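Long-range contacts in peptidoglycan D,D-transpeptidase FtsI (Burkholderia pseudomallei, PDB 6HZI), which probably cross-links peptidoglycan as a penicillin-binding D,D-transpeptidase, joining the peptide stems of neighbouring glycan strands in the bacterial cell wall: residues S12-I17 with E45-V50; A35-D40 with V291-V296. All coordinates share one frame; numbering follows the deposited sequence.

Both contacts belong to the transpeptidase domain, whose antiparallel sheet is a hallmark of the penicillin-binding protein and beta-lactamase fold, and their centres lie about 9 Å apart. Interaction 1 sets the start of helix 12-28 against strand 46-52, an outermost strand of the sheet. Interaction 2 lies one strand further in, pairing 33-40 with 290-297. Along the chain the segments come as 12-17, 35-40, 45-50 and 291-296, so the two contacts interleave. Strands 33-40 and 46-52 are neighbours, joined where Leu47 N meets Val38 O at 2.7 Å, probably a hydrogen bond. The N-terminal helix and two strands are thus tied to a strand some 250 residues later in the chain.

Interaction 1: residues S12-I17 with E45-V50; sequences SKIQYI and EVLSLV
Gln15 reaches from the helix to the backbone of Leu49 and makes both hydrogen bonds of this contact with its terminal amide. Leu49 N donates to Gln15 OE1 over 2.7 Å, a nearly straight bond (164°) lying in the plane of the amide carbonyl and on a lone pair. Gln15 NE2 in turn donates to Leu49 O at 2.8 Å; this bond is more bent, and the nitrogen sits above the plane of the backbone carbonyl. With CG anti to the backbone N (chi1 179°) and the chain bent at chi2 (87°), the amide swings across to the strand, so one side chain serves both the N-H and the C=O of a single residue.

Apolar contacts add to this grip. Val50 CG2 lies 3.6 Å from Gln15 CD, against the amide. Toward the start of the strand, Ile14 CD1 meets Leu47 CB at 3.9 Å, while Ile14 CG2 rests at 3.9 Å from Ser48 CB. The hydroxyl of Ser48 is hydrogen-bonded to Thr18 OG1, one turn beyond Ile14 on the helix.

Opposite Val38 the strand carries an extra residue, Leu47 and Ser48 together forming a classic beta bulge, and it changes direction at Leu47. Helix 12-28 packs on strand 46-52 beside this bulge, while Ile14 also touches Val38 of strand 33-40 and Thr321 of helix 310-324.

Interaction 2: residues A35-D40 with V291-V296; sequences AAMVID and VVAVSV
Val38 and Val292 run alongside each other, CG2 to CG2 at 3.9 Å, at a non-hydrogen-bonded pair in the central antiparallel sheet of the penicillin-binding protein/beta-lactamase fold. Ala36 and Val294 repeat the pairing on the same face, with Ala36 CB 4.2 Å from Val294 CG2. Helix 310-324 covers this face, bringing Ile317 to Val38, Phe314 and Val318 to Val292, and Val313 to Val294.

The opposite face carries Met37 beside Ala293 and Ile39 beside Val291. Met37 CG comes to 4.4 Å from Ala293 CB, and the rest of the side chain runs on to Phe188 and Ala191 of helix 187-198. The sheet is thus sandwiched between helices.

Six backbone hydrogen bonds join the strands, two at each of the pairs Ala35-Ser295, Met37-Ala293 and Ile39-Val291. They account for the peptide groups of this buried ladder that face across the pair. Ser295 brings a polar side chain to the end of the Met37 face, where its OG is hydrogen-bonded to Ser278 OG. At the Ala35-Ser295 pair, Ala35 N donates to Ser295 O at 2.8 Å, and Ser295 N returns a bond of 2.9 Å to Ala35 O.

Interaction 1: residues S12-I17 with E45-V50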
loop_
_atom_site.group_PDB
_atom_site.type_symbol
_atom_site.label_atom_id
_atom_site.label_comp_id
_atom_site.label_asym_id
_atom_site.label_seq_id
_atom_site.Cartn_x
_atom_site.Cartn_y
_atom_site.Cartn_z
ATOM N N SER A 12 5.727 -11.029 20.022
ATOM C CA SER A 12 4.935 -10.428 21.125
ATOM C C SER A 12 5.165 -8.905 21.244
ATOM O O SER A 12 4.148 -8.241 21.394
ATOM C CB SER A 12 5.134 -11.152 22.445
ATOM O OG SER A 12 6.400 -10.845 22.962
ATOM N N LYS A 13 6.400 -8.367 21.200
ATOM C CA LYS A 13 6.668 -6.905 21.361
ATOM C C LYS A 13 5.996 -6.128 20.213
ATOM O O LYS A 13 5.336 -5.117 20.427
ATOM C CB LYS A 13 8.163 -6.573 21.320
ATOM C CG LYS A 13 8.981 -7.031 22.514
ATOM C CD LYS A 13 10.500 -6.778 22.372
ATOM C CE LYS A 13 11.342 -7.496 23.416
ATOM N NZ LYS A 13 12.789 -7.333 23.135
ATOM N N ILE A 14 6.229 -6.561 18.994
ATOM C CA ILE A 14 5.737 -5.858 17.779
ATOM C C ILE A 14 4.216 -5.987 17.728
ATOM O O ILE A 14 3.541 -5.016 17.379
ATOM C CB ILE A 14 6.466 -6.388 16.532
ATOM C CG1 ILE A 14 7.974 -6.166 16.700
ATOM C CG2 ILE A 14 5.929 -5.731 15.267
ATOM C CD1 ILE A 14 8.783 -6.986 15.747
ATOM N N GLN A 15 3.694 -7.127 18.135
ATOM C CA GLN A 15 2.243 -7.369 18.168
ATOM C C GLN A 15 1.671 -6.378 19.176
ATOM O O GLN A 15 0.653 -5.736 18.859
ATOM C CB GLN A 15 1.906 -8.835 18.476
ATOM C CG GLN A 15 0.410 -9.116 18.539
ATOM C CD GLN A 15 -0.231 -9.440 17.212
ATOM O OE1 GLN A 15 0.425 -9.293 16.160
ATOM N NE2 GLN A 15 -1.510 -9.879 17.273
ATOM N N TYR A 16 2.310 -6.223 20.332
ATOM C CA TYR A 16 1.751 -5.333 21.379
ATOM C C TYR A 16 1.806 -3.882 20.883
ATOM O O TYR A 16 0.782 -3.169 20.916
ATOM C CB TYR A 16 2.439 -5.503 22.732
ATOM C CG TYR A 16 1.792 -4.634 23.780
ATOM C CD1 TYR A 16 0.487 -4.892 24.194
ATOM C CD2 TYR A 16 2.437 -3.524 24.287
ATOM C CE1 TYR A 16 -0.165 -4.056 25.079
ATOM C CE2 TYR A 16 1.794 -2.685 25.181
ATOM C CZ TYR A 16 0.497 -2.957 25.587
ATOM O OH TYR A 16 -0.148 -2.168 26.488
ATOM N N ILE A 17 2.969 -3.466 20.405
ATOM C CA ILE A 17 3.171 -2.136 19.777
ATOM C C ILE A 17 2.098 -1.894 18.717
ATOM O O ILE A 17 1.639 -0.739 18.582
ATOM C CB ILE A 17 4.537 -2.081 19.107
ATOM C CG1 ILE A 17 5.628 -1.816 20.142
ATOM C CG2 ILE A 17 4.508 -1.069 17.960
ATOM C CD1 ILE A 17 7.039 -2.017 19.578
ATOM N N GLU A 45 8.183 -12.995 6.792
ATOM C CA GLU A 45 7.555 -13.359 8.077
ATOM C C GLU A 45 6.647 -12.232 8.553
ATOM O O GLU A 45 7.045 -11.066 8.542
ATOM C CB GLU A 45 8.629 -13.612 9.131
ATOM C CG GLU A 45 9.475 -14.833 8.831
ATOM C CD GLU A 45 10.598 -15.122 9.823
ATOM O OE1 GLU A 45 10.700 -14.407 10.815
ATOM O OE2 GLU A 45 11.345 -16.084 9.602
ATOM N N VAL A 46 5.447 -12.570 8.977
ATOM C CA VAL A 46 4.525 -11.618 9.639
ATOM C C VAL A 46 5.004 -11.413 11.085
ATOM O O VAL A 46 4.964 -12.394 11.877
ATOM C CB VAL A 46 3.090 -12.152 9.593
ATOM C CG1 VAL A 46 2.106 -11.246 10.334
ATOM C CG2 VAL A 46 2.627 -12.407 8.168
ATOM N N LEU A 47 5.424 -10.189 11.432
ATOM C CA LEU A 47 5.891 -9.860 12.807
ATOM C C LEU A 47 4.673 -9.464 13.653
ATOM O O LEU A 47 4.710 -9.665 14.881
ATOM C CB LEU A 47 6.960 -8.754 12.785
ATOM C CG LEU A 47 8.180 -9.051 11.911
ATOM C CD1 LEU A 47 9.217 -7.913 11.969
ATOM C CD2 LEU A 47 8.775 -10.361 12.367
ATOM N N SER A 48 3.603 -8.967 13.030
ATOM C CA SER A 48 2.391 -8.622 13.793
ATOM C C SER A 48 1.208 -8.680 12.867
ATOM O O SER A 48 1.370 -8.518 11.640
ATOM C CB SER A 48 2.466 -7.267 14.463
ATOM O OG SER A 48 2.479 -6.217 13.494
ATOM N N LEU A 49 0.057 -8.898 13.478
ATOM C CA LEU A 49 -1.198 -9.066 12.737
ATOM C C LEU A 49 -2.306 -8.743 13.727
ATOM O O LEU A 49 -2.459 -9.485 14.706
ATOM C CB LEU A 49 -1.273 -10.484 12.163
ATOM C CG LEU A 49 -2.486 -10.733 11.259
ATOM C CD1 LEU A 49 -2.331 -10.043 9.928
ATOM C CD2 LEU A 49 -2.681 -12.209 11.032
ATOM N N VAL A 50 -2.966 -7.610 13.510
ATOM C CA VAL A 50 -3.822 -6.994 14.536
ATOM C C VAL A 50 -5.095 -6.479 13.881
ATOM O O VAL A 50 -5.042 -5.799 12.854
ATOM C CB VAL A 50 -3.052 -5.901 15.301
ATOM C CG1 VAL A 50 -3.991 -5.108 16.185
ATOM C CG2 VAL A 50 -1.928 -6.506 16.137
#

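Interaction 2: residues A35-D40 with V291-V296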
loop_
_atom_site.group_PDB
_atom_site.type_symbol
_atom_site.label_atom_id
_atom_site.label_comp_id
_atom_site.label_asym_id
_atom_site.label_seq_id
_atom_site.Cartn_x
_atom_site.Cartn_y
_atom_site.Cartn_z
ATOM N N ALA A 35 -7.318 -2.241 11.240
ATOM C CA ALA A 35 -6.434 -3.401 11.003
ATOM C C ALA A 35 -5.024 -2.873 10.775
ATOM O O ALA A 35 -4.872 -1.718 10.277
ATOM C CB ALA A 35 -6.965 -4.195 9.847
ATOM N N ALA A 36 -4.035 -3.650 11.192
ATOM C CA ALA A 36 -2.625 -3.321 10.958
ATOM C C ALA A 36 -1.765 -4.589 11.015
ATOM O O ALA A 36 -2.169 -5.563 11.673
ATOM C CB ALA A 36 -2.212 -2.264 11.946
ATOM N N MET A 37 -0.627 -4.574 10.316
ATOM C CA MET A 37 0.303 -5.719 10.285
ATOM C C MET A 37 1.701 -5.263 9.857
ATOM O O MET A 37 1.812 -4.230 9.168
ATOM C CB MET A 37 -0.235 -6.817 9.346
ATOM C CG MET A 37 -0.122 -6.519 7.866
ATOM S SD MET A 37 -0.837 -7.803 6.830
ATOM C CE MET A 37 0.389 -9.105 7.006
ATOM N N VAL A 38 2.710 -6.032 10.263
ATOM C CA VAL A 38 4.142 -5.793 9.979
ATOM C C VAL A 38 4.680 -7.067 9.390
ATOM O O VAL A 38 4.421 -8.131 9.985
ATOM C CB VAL A 38 4.923 -5.391 11.239
ATOM C CG1 VAL A 38 6.355 -5.004 10.896
ATOM C CG2 VAL A 38 4.229 -4.218 11.944
ATOM N N ILE A 39 5.383 -6.922 8.275
ATOM C CA ILE A 39 6.089 -7.996 7.525
ATOM C C ILE A 39 7.584 -7.696 7.538
ATOM O O ILE A 39 7.986 -6.537 7.230
ATOM C CB ILE A 39 5.578 -8.043 6.086
ATOM C CG1 ILE A 39 4.055 -8.193 6.072
ATOM C CG2 ILE A 39 6.298 -9.145 5.350
ATOM C CD1 ILE A 39 3.430 -8.423 4.695
ATOM N N ASP A 40 8.385 -8.706 7.865
ATOM C CA ASP A 40 9.853 -8.636 7.736
ATOM C C ASP A 40 10.161 -8.792 6.254
ATOM O O ASP A 40 9.745 -9.795 5.654
ATOM C CB ASP A 40 10.542 -9.739 8.536
ATOM C CG ASP A 40 12.037 -9.775 8.320
ATOM O OD1 ASP A 40 12.693 -8.894 8.848
ATOM O OD2 ASP A 40 12.514 -10.684 7.626
ATOM N N VAL A 291 7.704 -3.814 6.102
ATOM C CA VAL A 291 6.527 -3.217 5.458
ATOM C C VAL A 291 5.458 -3.107 6.529
ATOM O O VAL A 291 5.246 -4.117 7.260
ATOM C CB VAL A 291 6.058 -4.112 4.310
ATOM C CG1 VAL A 291 4.626 -3.822 3.880
ATOM C CG2 VAL A 291 7.020 -4.046 3.121
ATOM N N VAL A 292 4.780 -1.960 6.585
ATOM C CA VAL A 292 3.700 -1.750 7.575
ATOM C C VAL A 292 2.455 -1.315 6.822
ATOM O O VAL A 292 2.551 -0.379 6.004
ATOM C CB VAL A 292 4.127 -0.754 8.668
ATOM C CG1 VAL A 292 2.962 -0.357 9.561
ATOM C CG2 VAL A 292 5.270 -1.289 9.525
ATOM N N ALA A 293 1.325 -1.954 7.118
ATOM C CA ALA A 293 0.033 -1.597 6.508
ATOM C C ALA A 293 -0.963 -1.298 7.621
ATOM O O ALA A 293 -1.018 -2.060 8.628
ATOM C CB ALA A 293 -0.447 -2.704 5.606
ATOM N N VAL A 294 -1.740 -0.244 7.415
ATOM C CA VAL A 294 -2.720 0.261 8.410
ATOM C C VAL A 294 -3.985 0.634 7.669
ATOM O O VAL A 294 -3.884 1.324 6.619
ATOM C CB VAL A 294 -2.194 1.493 9.170
ATOM C CG1 VAL A 294 -3.227 1.980 10.164
ATOM C CG2 VAL A 294 -0.903 1.196 9.886
ATOM N N SER A 295 -5.121 0.251 8.228
ATOM C CA SER A 295 -6.457 0.626 7.701
ATOM C C SER A 295 -7.404 0.999 8.862
ATOM O O SER A 295 -7.500 0.229 9.840
ATOM C CB SER A 295 -6.960 -0.474 6.814
ATOM O OG SER A 295 -8.108 -0.048 6.093
ATOM N N VAL A 296 -8.028 2.179 8.799
ATOM C CA VAL A 296 -8.991 2.689 9.827
ATOM C C VAL A 296 -10.324 2.898 9.105
ATOM O O VAL A 296 -10.408 3.768 8.190
ATOM C CB VAL A 296 -8.484 3.968 10.512
ATOM C CG1 VAL A 296 -9.455 4.554 11.517
ATOM C CG2 VAL A 296 -7.138 3.741 11.159
#